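Long-range contacts in fumarylacetoacetate hydrolase (Burkholderia xenovorans, PDB 5TI1), which probably hydrolyses fumarylacetoacetate to fumarate and acetoacetate, using a bound divalent metal, in the last step of phenylalanine and tyrosine breakdown: residues 142-146 / 286-290; 19-25 / 38-42; 221-225 / 409-413; 53-57 / 88-94. All blocks are in the same frame, centred on the assembly; numbering follows the deposited sequence. Where two conformers were deposited one is given.

Contact 1. Residues 142-146 / 286-290; sequences LHLPV and ISPWI
The carbonyl oxygen of Pro288 is approached by the ring of Pro145, with Pro145 CB 3.4 Å from Pro288 O, and by a water that also reaches His143 O. This water is 2.7 Å from Pro288 O and 2.6 Å from His143 O, so it can join two backbones that share no direct hydrogen bond. The remaining side-chain contacts are mostly apolar. On one flank of the Pro145 ring, CG packs 3.9 Å from Ile290 CG1; Pro145 CD meets Ile286 CD1 as well as Pro288 O. The tip of Ile286 also meets Leu144, whose CD1 comes to 3.6 Å from Ile286 CD1, the two side chains crossing at about a right angle. The Leu144 side chain starts away from 286-290, and its CG lies anti to the backbone N (chi1 -160°), a torsion that brings one methyl back onto the isoleucine. At the far end Leu142 fills the corner between Pro288 and Trp289: its CD1 touches Pro288 CG at 3.8 Å and Trp289 NE1 at 3.6 Å, approaching the indole obliquely. Val146 CG1 closes the other end against Ile290 CD1. Ser287 O is buried here with no hydrogen-bonding partner in the model. The contact fastens the end of strand 140-143, from the N-terminal part of the chain, to strand 284-292 of the C-terminal part. His143 is also held by Ser48, strands 252-263 and 193-195 pack on Ile286, Trp289 takes Phe37 edge-to-face, and helix 95-99 covers Val146.

Contact 2. Residues 19-25 / 38-42; sequences LDPSRKS and SIQNL
A type I beta turn running from Asp20 to Arg23 is gripped by the amide of Gln40, within the long loop that leads from helix 13-17 to strand 44-49. Gln40 NE2 donates to Asp20 O at 2.8 Å, nearly straight (168°) and in the plane of its own amide, and to Arg23 O at 3.0 Å, more bent (139°) and tilted out of that plane. One amide nitrogen thus ties together the first and last residues of the turn. Asp20 O also accepts the turn's own bond from Arg23 N, the two donors reaching it from opposite faces of the carbonyl. The bend of the glutamine at chi2 (81°) turns its amide toward the turn, and a water 2.8 Å from Gln40 OE1 can donate to it, and accepts from Lys24 NZ (3.2 Å). Beside it Ile39 packs its CG2 on Arg23 O and its CD1 on Arg23 CD at 3.9 Å, while Ser25 CB touches the same methyl. The guanidinium of Arg23 points on to Ser117 and Ala17. Ser22 OG bonds to Asp20 OD2 at 2.7 Å and Ser22 N to Asp20 OD1 at 2.9 Å, each out of the carboxylate plane; the latter bond makes an Asx turn, overlapping the type I beta turn.

Contact 3. Residues 221-225 / 409-413; sequences RKLDI and SFIED
Phe410 lies against the start of strand 223-233, part of the mixed sheet in the C-terminal FAH region, with Lys222 over its ring in a CH-pi contact. Phe410 CB rests 3.4 Å from Leu223 O, and Phe410 CG lies close to Lys222 CA. Beyond this the ring divides its neighbours: CD2 and CE2 run under the lysine chain, with Phe410 CE2 3.7 Å from Lys222 CD, and Phe410 CZ also reaches Lys222 CD. CD1 and CE1 turn their edge to Asp224, whose CB lies in the ring plane and whose OD2 is 3.9 Å from Phe410 CE1; carboxylate and ring stand 83° apart. Lys222 CB sits almost exactly over the ring centre, 4.0 Å from it and 4° off the normal, and the extended chain carries NZ on to Asn395. The carboxylate of Asp224 is held by Arg264 and by the backbone nitrogens of Leu389 and Leu390, which probably stabilises its charge beside the apolar ring. Next along, Ile411 N donates to Leu223 O at 2.9 Å, and the Ile411 side chain presses CD1 on Ile225 CG2 at 3.6 Å. A water also links the two backbones, accepting from Leu223 N at 2.9 Å and donating to Ile411 O at 2.6 Å.

Contact 4. Residues 53-57 / 88-94; sequences ATRRV and VFVRDAL
Val57, Arg55 and Phe89 bury the most surface where strand 56-61 begins beside the loop 88-94. Val57 is fixed by its backbone: Val57 N donates to Phe89 O at 2.8 Å, in the carbonyl plane and at a fairly straight 158°. Its side chain fits between two apolar neighbours, CB 3.8 Å from Phe89 CD1 and CG1 3.6 Å from Leu94 CD2, at about a right angle to the leucine. Having CG1 anti to the backbone N (chi1 176°) aims that methyl at Leu94. The ring of Phe89 continues onto Leu68 and Glu72 of helix 68-73. Arg55 runs out extended past Asp92, a residue deposited in two conformers, so the details of that meeting are doubtful; in the conformer given a water accepts from Arg55 N at 2.9 Å and can donate to Asp92 OD1. Arg56 extends away from the loop, CG lying between the backbone N and the carbonyl carbon (chi1 56°): its NH1 donates to Thr54 O at 2.7 Å and also to Asn52 O, while NE and NH2 form salt bridges to Asp67 and Asp49. The antiparallel sheet to which strand 56-61 belongs is consistent with the SH3-like N-terminal domain of fumarylacetoacetases.

How the contacts relate
Contacts 1 and 4 adjoin, with centres 12 Å apart: Pro145 O probably accepts from Leu94 N at 2.9 Å, and His143 ND1 packs 3.3 Å from Arg55 CZ. Contact 2, in the same N-terminal part, has its centre about 21 Å from that of contact 1 and does not touch it. Contact 3 lies farther off, its centre about 25 Å from contact 1 and 39 Å from contact 2, yet strands 223-233 and 284-292 belong to one mixed sheet, separated by 252-263. Contacts 1 and 3 reach toward the metal site: the Ile286 side chain is about 11 Å and that of Ile225 about 9 Å from the magnesium ion, which Glu226 and Glu228 help bind.

Contact 1. Residues 142-146 / 286-290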
# COMPACT_ATOMS: atom_id res chain seq x y z
N LEU B 142 -7.09 15.14 -17.72
CA LEU B 142 -6.89 15.17 -16.28
C LEU B 142 -6.35 13.83 -15.81
O LEU B 142 -6.92 12.78 -16.14
CB LEU B 142 -8.18 15.51 -15.54
CG LEU B 142 -8.84 16.78 -16.05
CD1 LEU B 142 -10.10 17.07 -15.25
CD2 LEU B 142 -7.85 17.94 -16.01
N HIS B 143 -5.26 13.86 -15.05
CA HIS B 143 -4.60 12.64 -14.61
C HIS B 143 -4.74 12.50 -13.10
O HIS B 143 -5.13 13.44 -12.41
CB HIS B 143 -3.12 12.65 -15.03
CG HIS B 143 -2.90 13.16 -16.41
ND1 HIS B 143 -3.09 12.38 -17.53
CD2 HIS B 143 -2.51 14.38 -16.86
CE1 HIS B 143 -2.83 13.10 -18.61
NE2 HIS B 143 -2.48 14.31 -18.23
N LEU B 144 -4.43 11.30 -12.62
CA LEU B 144 -4.39 11.03 -11.19
C LEU B 144 -3.65 12.17 -10.50
O LEU B 144 -2.54 12.52 -10.90
CB LEU B 144 -3.71 9.69 -10.92
CG LEU B 144 -4.02 9.08 -9.55
CD1 LEU B 144 -5.49 8.67 -9.50
CD2 LEU B 144 -3.08 7.91 -9.23
N PRO B 145 -4.25 12.83 -9.51
CA PRO B 145 -3.66 14.08 -9.02
C PRO B 145 -2.44 13.88 -8.13
O PRO B 145 -1.65 14.82 -7.99
CB PRO B 145 -4.81 14.73 -8.23
CG PRO B 145 -5.64 13.60 -7.79
CD PRO B 145 -5.61 12.64 -8.97
N VAL B 146 -2.26 12.70 -7.54
CA VAL B 146 -1.13 12.46 -6.65
C VAL B 146 -0.56 11.08 -6.94
O VAL B 146 -1.27 10.19 -7.42
CB VAL B 146 -1.52 12.56 -5.15
CG1 VAL B 146 -1.74 14.00 -4.76
CG2 VAL B 146 -2.77 11.72 -4.86
N ILE B 286 -10.79 7.50 -8.32
CA ILE B 286 -10.98 8.79 -7.66
C ILE B 286 -11.21 9.88 -8.70
O ILE B 286 -10.78 9.78 -9.86
CB ILE B 286 -9.81 9.17 -6.72
CG1 ILE B 286 -8.49 9.30 -7.47
CG2 ILE B 286 -9.70 8.16 -5.57
CD1 ILE B 286 -7.34 9.86 -6.59
N SER B 287 -11.91 10.93 -8.27
CA SER B 287 -12.06 12.12 -9.07
C SER B 287 -10.71 12.83 -9.20
O SER B 287 -9.81 12.64 -8.38
CB SER B 287 -13.10 13.05 -8.44
OG SER B 287 -12.74 13.37 -7.11
N PRO B 288 -10.54 13.66 -10.24
CA PRO B 288 -9.21 14.24 -10.50
C PRO B 288 -8.89 15.52 -9.74
O PRO B 288 -7.70 15.86 -9.64
CB PRO B 288 -9.24 14.49 -12.01
CG PRO B 288 -10.69 14.72 -12.32
CD PRO B 288 -11.47 13.86 -11.37
N TRP B 289 -9.89 16.24 -9.21
CA TRP B 289 -9.67 17.53 -8.57
C TRP B 289 -9.63 17.40 -7.05
O TRP B 289 -10.61 16.97 -6.42
CB TRP B 289 -10.76 18.53 -8.97
CG TRP B 289 -10.74 18.92 -10.42
CD1 TRP B 289 -11.67 18.60 -11.37
CD2 TRP B 289 -9.72 19.68 -11.09
NE1 TRP B 289 -11.30 19.12 -12.59
CE2 TRP B 289 -10.11 19.78 -12.45
CE3 TRP B 289 -8.53 20.29 -10.68
CZ2 TRP B 289 -9.35 20.48 -13.39
CZ3 TRP B 289 -7.77 20.97 -11.62
CH2 TRP B 289 -8.19 21.06 -12.96
N ILE B 290 -8.53 17.80 -6.43
CA ILE B 290 -8.44 17.74 -4.98
C ILE B 290 -8.97 19.06 -4.44
O ILE B 290 -8.35 20.11 -4.64
CB ILE B 290 -7.02 17.47 -4.48
CG1 ILE B 290 -6.53 16.12 -5.01
CG2 ILE B 290 -7.03 17.43 -2.97
CD1 ILE B 290 -5.16 15.73 -4.48
O HOH W 1 -5.92 15.79 -11.67

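Contact 2. Residues 19-25 / 38-42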
# COMPACT_ATOMS: atom_id res chain seq x y z
N LEU B 19 -12.91 32.84 1.05
CA LEU B 19 -14.09 32.06 1.39
C LEU B 19 -15.38 32.86 1.26
O LEU B 19 -16.46 32.29 1.43
CB LEU B 19 -13.96 31.52 2.82
CG LEU B 19 -12.71 30.69 3.10
CD1 LEU B 19 -12.65 30.30 4.55
CD2 LEU B 19 -12.71 29.46 2.18
N ASP B 20 -15.27 34.14 0.97
CA ASP B 20 -16.40 35.06 0.93
C ASP B 20 -17.37 34.71 -0.19
O ASP B 20 -17.03 34.87 -1.36
CB ASP B 20 -15.86 36.49 0.76
CG ASP B 20 -16.96 37.53 0.66
OD1 ASP B 20 -18.16 37.20 0.85
OD2 ASP B 20 -16.63 38.71 0.39
N PRO B 21 -18.59 34.26 0.13
CA PRO B 21 -19.57 33.94 -0.92
C PRO B 21 -19.86 35.07 -1.91
O PRO B 21 -20.32 34.79 -3.02
CB PRO B 21 -20.83 33.61 -0.10
CG PRO B 21 -20.30 33.06 1.17
CD PRO B 21 -19.08 33.89 1.47
N SER B 22 -19.61 36.32 -1.53
CA SER B 22 -19.93 37.43 -2.43
C SER B 22 -18.91 37.58 -3.55
O SER B 22 -19.21 38.22 -4.56
CB SER B 22 -20.05 38.74 -1.64
OG SER B 22 -18.80 39.19 -1.16
N ARG B 23 -17.72 37.01 -3.40
CA ARG B 23 -16.70 37.16 -4.43
C ARG B 23 -17.09 36.42 -5.70
O ARG B 23 -17.74 35.37 -5.65
CB ARG B 23 -15.35 36.65 -3.91
CG ARG B 23 -14.19 36.89 -4.86
CD ARG B 23 -12.90 36.42 -4.23
NE ARG B 23 -12.69 37.04 -2.92
CZ ARG B 23 -12.03 38.18 -2.73
NH1 ARG B 23 -11.50 38.82 -3.76
NH2 ARG B 23 -11.89 38.67 -1.50
N LYS B 24 -16.71 36.99 -6.84
CA LYS B 24 -16.98 36.39 -8.14
C LYS B 24 -15.74 36.57 -9.02
O LYS B 24 -14.85 37.38 -8.72
CB LYS B 24 -18.21 37.02 -8.82
CG LYS B 24 -19.50 36.90 -8.01
CD LYS B 24 -19.95 35.45 -7.87
CE LYS B 24 -20.97 35.31 -6.75
NZ LYS B 24 -21.36 33.89 -6.49
N SER B 25 -15.71 35.83 -10.12
CA SER B 25 -14.57 35.81 -11.02
C SER B 25 -14.91 36.48 -12.35
O SER B 25 -16.07 36.55 -12.76
CB SER B 25 -14.11 34.36 -11.29
OG SER B 25 -13.01 34.33 -12.19
N SER B 38 -16.53 27.27 -8.49
CA SER B 38 -16.65 28.66 -8.11
C SER B 38 -15.28 29.23 -7.76
O SER B 38 -14.34 28.50 -7.46
CB SER B 38 -17.57 28.79 -6.90
OG SER B 38 -17.17 27.83 -5.91
N ILE B 39 -15.19 30.56 -7.74
CA ILE B 39 -13.93 31.18 -7.31
C ILE B 39 -13.62 30.81 -5.87
O ILE B 39 -12.47 30.92 -5.43
CB ILE B 39 -13.97 32.71 -7.51
CG1 ILE B 39 -12.55 33.29 -7.55
CG2 ILE B 39 -14.81 33.36 -6.43
CD1 ILE B 39 -12.50 34.80 -7.70
N GLN B 40 -14.62 30.35 -5.12
CA GLN B 40 -14.41 29.93 -3.74
C GLN B 40 -13.77 28.55 -3.65
O GLN B 40 -13.28 28.18 -2.57
CB GLN B 40 -15.73 29.94 -2.97
CG GLN B 40 -16.28 31.34 -2.65
CD GLN B 40 -17.02 31.98 -3.81
OE1 GLN B 40 -17.20 31.36 -4.86
NE2 GLN B 40 -17.46 33.22 -3.63
N ASN B 41 -13.76 27.79 -4.74
CA ASN B 41 -13.26 26.42 -4.70
C ASN B 41 -11.74 26.41 -4.87
O ASN B 41 -11.01 26.26 -3.88
CB ASN B 41 -13.94 25.57 -5.77
CG ASN B 41 -13.62 24.09 -5.63
OD1 ASN B 41 -12.73 23.71 -4.86
ND2 ASN B 41 -14.34 23.26 -6.36
N LEU B 42 -11.28 26.56 -6.11
CA LEU B 42 -9.87 26.53 -6.46
C LEU B 42 -9.24 25.18 -6.09
O LEU B 42 -8.33 25.12 -5.26
CB LEU B 42 -9.13 27.69 -5.78
CG LEU B 42 -9.80 29.05 -5.97
CD1 LEU B 42 -9.03 30.16 -5.26
CD2 LEU B 42 -9.96 29.36 -7.46
O HOH W 2 -18.65 32.37 -7.03

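Contact 3. Residues 221-225 / 409-413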
# COMPACT_ATOMS: atom_id res chain seq x y z
N ARG B 221 -20.26 -12.08 -10.23
CA ARG B 221 -21.69 -11.86 -10.44
C ARG B 221 -22.28 -10.79 -9.53
O ARG B 221 -23.48 -10.51 -9.64
CB ARG B 221 -22.47 -13.16 -10.25
CG ARG B 221 -22.14 -14.27 -11.24
CD ARG B 221 -22.79 -15.58 -10.82
NE ARG B 221 -22.21 -16.73 -11.51
CZ ARG B 221 -22.56 -17.99 -11.30
NH1 ARG B 221 -23.51 -18.29 -10.42
NH2 ARG B 221 -21.96 -18.97 -11.98
N LYS B 222 -21.50 -10.18 -8.64
CA LYS B 222 -22.00 -9.17 -7.71
C LYS B 222 -21.02 -7.99 -7.69
O LYS B 222 -20.38 -7.70 -6.67
CB LYS B 222 -22.22 -9.75 -6.32
CG LYS B 222 -23.38 -10.70 -6.22
CD LYS B 222 -23.78 -10.91 -4.77
CE LYS B 222 -24.95 -11.86 -4.65
NZ LYS B 222 -25.32 -12.00 -3.23
N LEU B 223 -20.90 -7.32 -8.82
CA LEU B 223 -20.04 -6.16 -8.95
C LEU B 223 -20.76 -4.92 -8.44
O LEU B 223 -21.89 -4.62 -8.86
CB LEU B 223 -19.63 -5.98 -10.40
CG LEU B 223 -18.65 -4.85 -10.70
CD1 LEU B 223 -17.31 -5.10 -9.95
CD2 LEU B 223 -18.47 -4.74 -12.20
N ASP B 224 -20.12 -4.20 -7.52
CA ASP B 224 -20.80 -3.12 -6.82
C ASP B 224 -19.88 -1.91 -6.73
O ASP B 224 -18.66 -2.02 -6.88
CB ASP B 224 -21.25 -3.59 -5.42
CG ASP B 224 -22.36 -2.72 -4.83
OD1 ASP B 224 -22.76 -1.74 -5.48
OD2 ASP B 224 -22.83 -3.04 -3.72
N ILE B 225 -20.49 -0.75 -6.50
CA ILE B 225 -19.76 0.46 -6.14
C ILE B 225 -19.61 0.51 -4.63
O ILE B 225 -20.29 -0.22 -3.90
CB ILE B 225 -20.48 1.73 -6.61
CG1 ILE B 225 -21.71 1.98 -5.73
CG2 ILE B 225 -20.84 1.64 -8.09
CD1 ILE B 225 -22.44 3.25 -6.02
N SER B 409 -29.87 -4.99 -10.00
CA SER B 409 -29.48 -5.50 -8.69
C SER B 409 -28.04 -5.10 -8.44
O SER B 409 -27.78 -4.19 -7.65
CB SER B 409 -29.67 -7.01 -8.61
OG SER B 409 -31.05 -7.32 -8.49
N PHE B 410 -27.10 -5.73 -9.14
CA PHE B 410 -25.71 -5.29 -9.14
C PHE B 410 -25.36 -4.72 -10.52
O PHE B 410 -26.21 -4.66 -11.42
CB PHE B 410 -24.79 -6.43 -8.70
CG PHE B 410 -24.95 -6.78 -7.25
CD1 PHE B 410 -24.27 -6.05 -6.27
CD2 PHE B 410 -25.82 -7.78 -6.85
CE1 PHE B 410 -24.44 -6.35 -4.91
CE2 PHE B 410 -25.99 -8.09 -5.51
CZ PHE B 410 -25.30 -7.37 -4.53
N ILE B 411 -24.12 -4.27 -10.67
CA ILE B 411 -23.70 -3.58 -11.89
C ILE B 411 -23.57 -4.57 -13.05
O ILE B 411 -23.04 -5.68 -12.89
CB ILE B 411 -22.38 -2.84 -11.67
CG1 ILE B 411 -22.50 -1.78 -10.57
CG2 ILE B 411 -21.92 -2.19 -12.97
CD1 ILE B 411 -21.14 -1.29 -10.10
N GLU B 412 -24.02 -4.16 -14.22
CA GLU B 412 -23.95 -4.99 -15.41
C GLU B 412 -22.93 -4.42 -16.39
O GLU B 412 -22.50 -3.27 -16.27
CB GLU B 412 -25.34 -5.13 -16.04
CG GLU B 412 -26.06 -6.35 -15.49
CD GLU B 412 -27.54 -6.18 -15.38
OE1 GLU B 412 -28.16 -6.92 -14.58
OE2 GLU B 412 -28.10 -5.32 -16.10
N ASP B 413 -22.50 -5.27 -17.33
CA ASP B 413 -21.49 -4.88 -18.30
C ASP B 413 -22.00 -3.71 -19.14
O ASP B 413 -23.17 -3.66 -19.52
CB ASP B 413 -21.13 -6.06 -19.21
CG ASP B 413 -20.38 -7.17 -18.47
OD1 ASP B 413 -19.93 -6.96 -17.32
OD2 ASP B 413 -20.21 -8.25 -19.07
O HOH W 3 -22.59 -7.60 -11.22

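Contact 4. Residues 53-57 / 88-94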
# COMPACT_ATOMS: atom_id res chain seq x y z
N ALA B 53 1.64 18.36 -23.95
CA ALA B 53 1.37 17.08 -23.32
C ALA B 53 2.14 16.89 -22.02
O ALA B 53 2.03 15.82 -21.40
CB ALA B 53 1.68 15.94 -24.29
N THR B 54 2.91 17.88 -21.60
CA THR B 54 3.61 17.79 -20.32
C THR B 54 2.61 17.97 -19.18
O THR B 54 1.79 18.89 -19.19
CB THR B 54 4.71 18.84 -20.23
OG1 THR B 54 5.62 18.68 -21.33
CG2 THR B 54 5.49 18.69 -18.93
N ARG B 55 2.66 17.07 -18.21
CA ARG B 55 1.74 17.16 -17.09
C ARG B 55 2.21 18.26 -16.14
O ARG B 55 3.42 18.44 -15.93
CB ARG B 55 1.62 15.82 -16.37
CG ARG B 55 0.95 14.78 -17.24
CD ARG B 55 0.82 13.44 -16.53
NE ARG B 55 0.42 12.40 -17.48
CZ ARG B 55 0.01 11.19 -17.12
NH1 ARG B 55 -0.08 10.86 -15.84
NH2 ARG B 55 -0.33 10.31 -18.06
N ARG B 56 1.26 19.02 -15.62
CA ARG B 56 1.58 20.17 -14.80
C ARG B 56 0.40 20.45 -13.89
O ARG B 56 -0.70 19.92 -14.07
CB ARG B 56 1.93 21.39 -15.67
CG ARG B 56 0.87 21.79 -16.67
CD ARG B 56 1.53 22.45 -17.87
NE ARG B 56 0.56 23.00 -18.82
CZ ARG B 56 0.06 22.33 -19.84
NH1 ARG B 56 0.42 21.06 -20.04
NH2 ARG B 56 -0.80 22.91 -20.66
N VAL B 57 0.64 21.29 -12.88
CA VAL B 57 -0.38 21.55 -11.87
C VAL B 57 -1.40 22.53 -12.41
O VAL B 57 -1.05 23.57 -12.99
CB VAL B 57 0.26 22.08 -10.58
CG1 VAL B 57 -0.82 22.41 -9.59
CG2 VAL B 57 1.22 21.03 -10.01
N VAL B 88 7.77 23.27 -8.84
CA VAL B 88 6.86 22.26 -8.30
C VAL B 88 5.57 22.14 -9.10
O VAL B 88 4.81 21.18 -8.89
CB VAL B 88 6.47 22.55 -6.84
CG1 VAL B 88 7.68 22.44 -5.91
CG2 VAL B 88 5.81 23.92 -6.73
N PHE B 89 5.29 23.10 -9.99
CA PHE B 89 4.10 23.06 -10.82
C PHE B 89 4.30 22.27 -12.11
O PHE B 89 3.32 21.92 -12.77
CB PHE B 89 3.65 24.49 -11.14
CG PHE B 89 3.23 25.28 -9.93
CD1 PHE B 89 2.45 24.70 -8.93
CD2 PHE B 89 3.62 26.60 -9.76
CE1 PHE B 89 2.07 25.43 -7.80
CE2 PHE B 89 3.24 27.33 -8.65
CZ PHE B 89 2.46 26.74 -7.67
N VAL B 90 5.55 21.98 -12.48
CA VAL B 90 5.82 21.12 -13.63
C VAL B 90 6.22 19.75 -13.11
O VAL B 90 7.41 19.45 -12.94
CB VAL B 90 6.90 21.72 -14.55
CG1 VAL B 90 7.04 20.86 -15.80
CG2 VAL B 90 6.55 23.14 -14.92
N ARG B 91 5.21 18.94 -12.82
CA ARG B 91 5.34 17.65 -12.16
C ARG B 91 4.15 16.82 -12.59
O ARG B 91 3.09 17.37 -12.90
CB ARG B 91 5.32 17.78 -10.62
CG ARG B 91 6.47 18.53 -10.00
CD ARG B 91 7.68 17.64 -9.89
NE ARG B 91 8.71 18.25 -9.06
CZ ARG B 91 9.54 19.20 -9.49
NH1 ARG B 91 9.45 19.64 -10.73
NH2 ARG B 91 10.45 19.70 -8.67
N ASP B 92 4.32 15.50 -12.62
CA ASP B 92 3.26 14.56 -12.94
C ASP B 92 2.35 14.26 -11.75
O ASP B 92 1.47 13.41 -11.87
CB ASP B 92 3.87 13.25 -13.46
CG ASP B 92 4.63 13.43 -14.76
OD1 ASP B 92 4.40 14.45 -15.44
OD2 ASP B 92 5.45 12.56 -15.11
N ALA B 93 2.58 14.91 -10.62
CA ALA B 93 1.79 14.70 -9.42
C ALA B 93 1.93 15.93 -8.53
O ALA B 93 2.90 16.69 -8.66
CB ALA B 93 2.23 13.44 -8.67
N LEU B 94 0.97 16.11 -7.64
CA LEU B 94 0.93 17.25 -6.73
C LEU B 94 1.82 17.08 -5.51
O LEU B 94 1.90 18.00 -4.69
CB LEU B 94 -0.50 17.50 -6.25
CG LEU B 94 -1.47 18.12 -7.25
CD1 LEU B 94 -2.91 17.94 -6.79
CD2 LEU B 94 -1.15 19.59 -7.38
O HOH W 4 5.32 16.93 -15.77
O HOH W 5 4.51 14.83 -18.14
O HOH W 6 -0.03 11.80 -13.62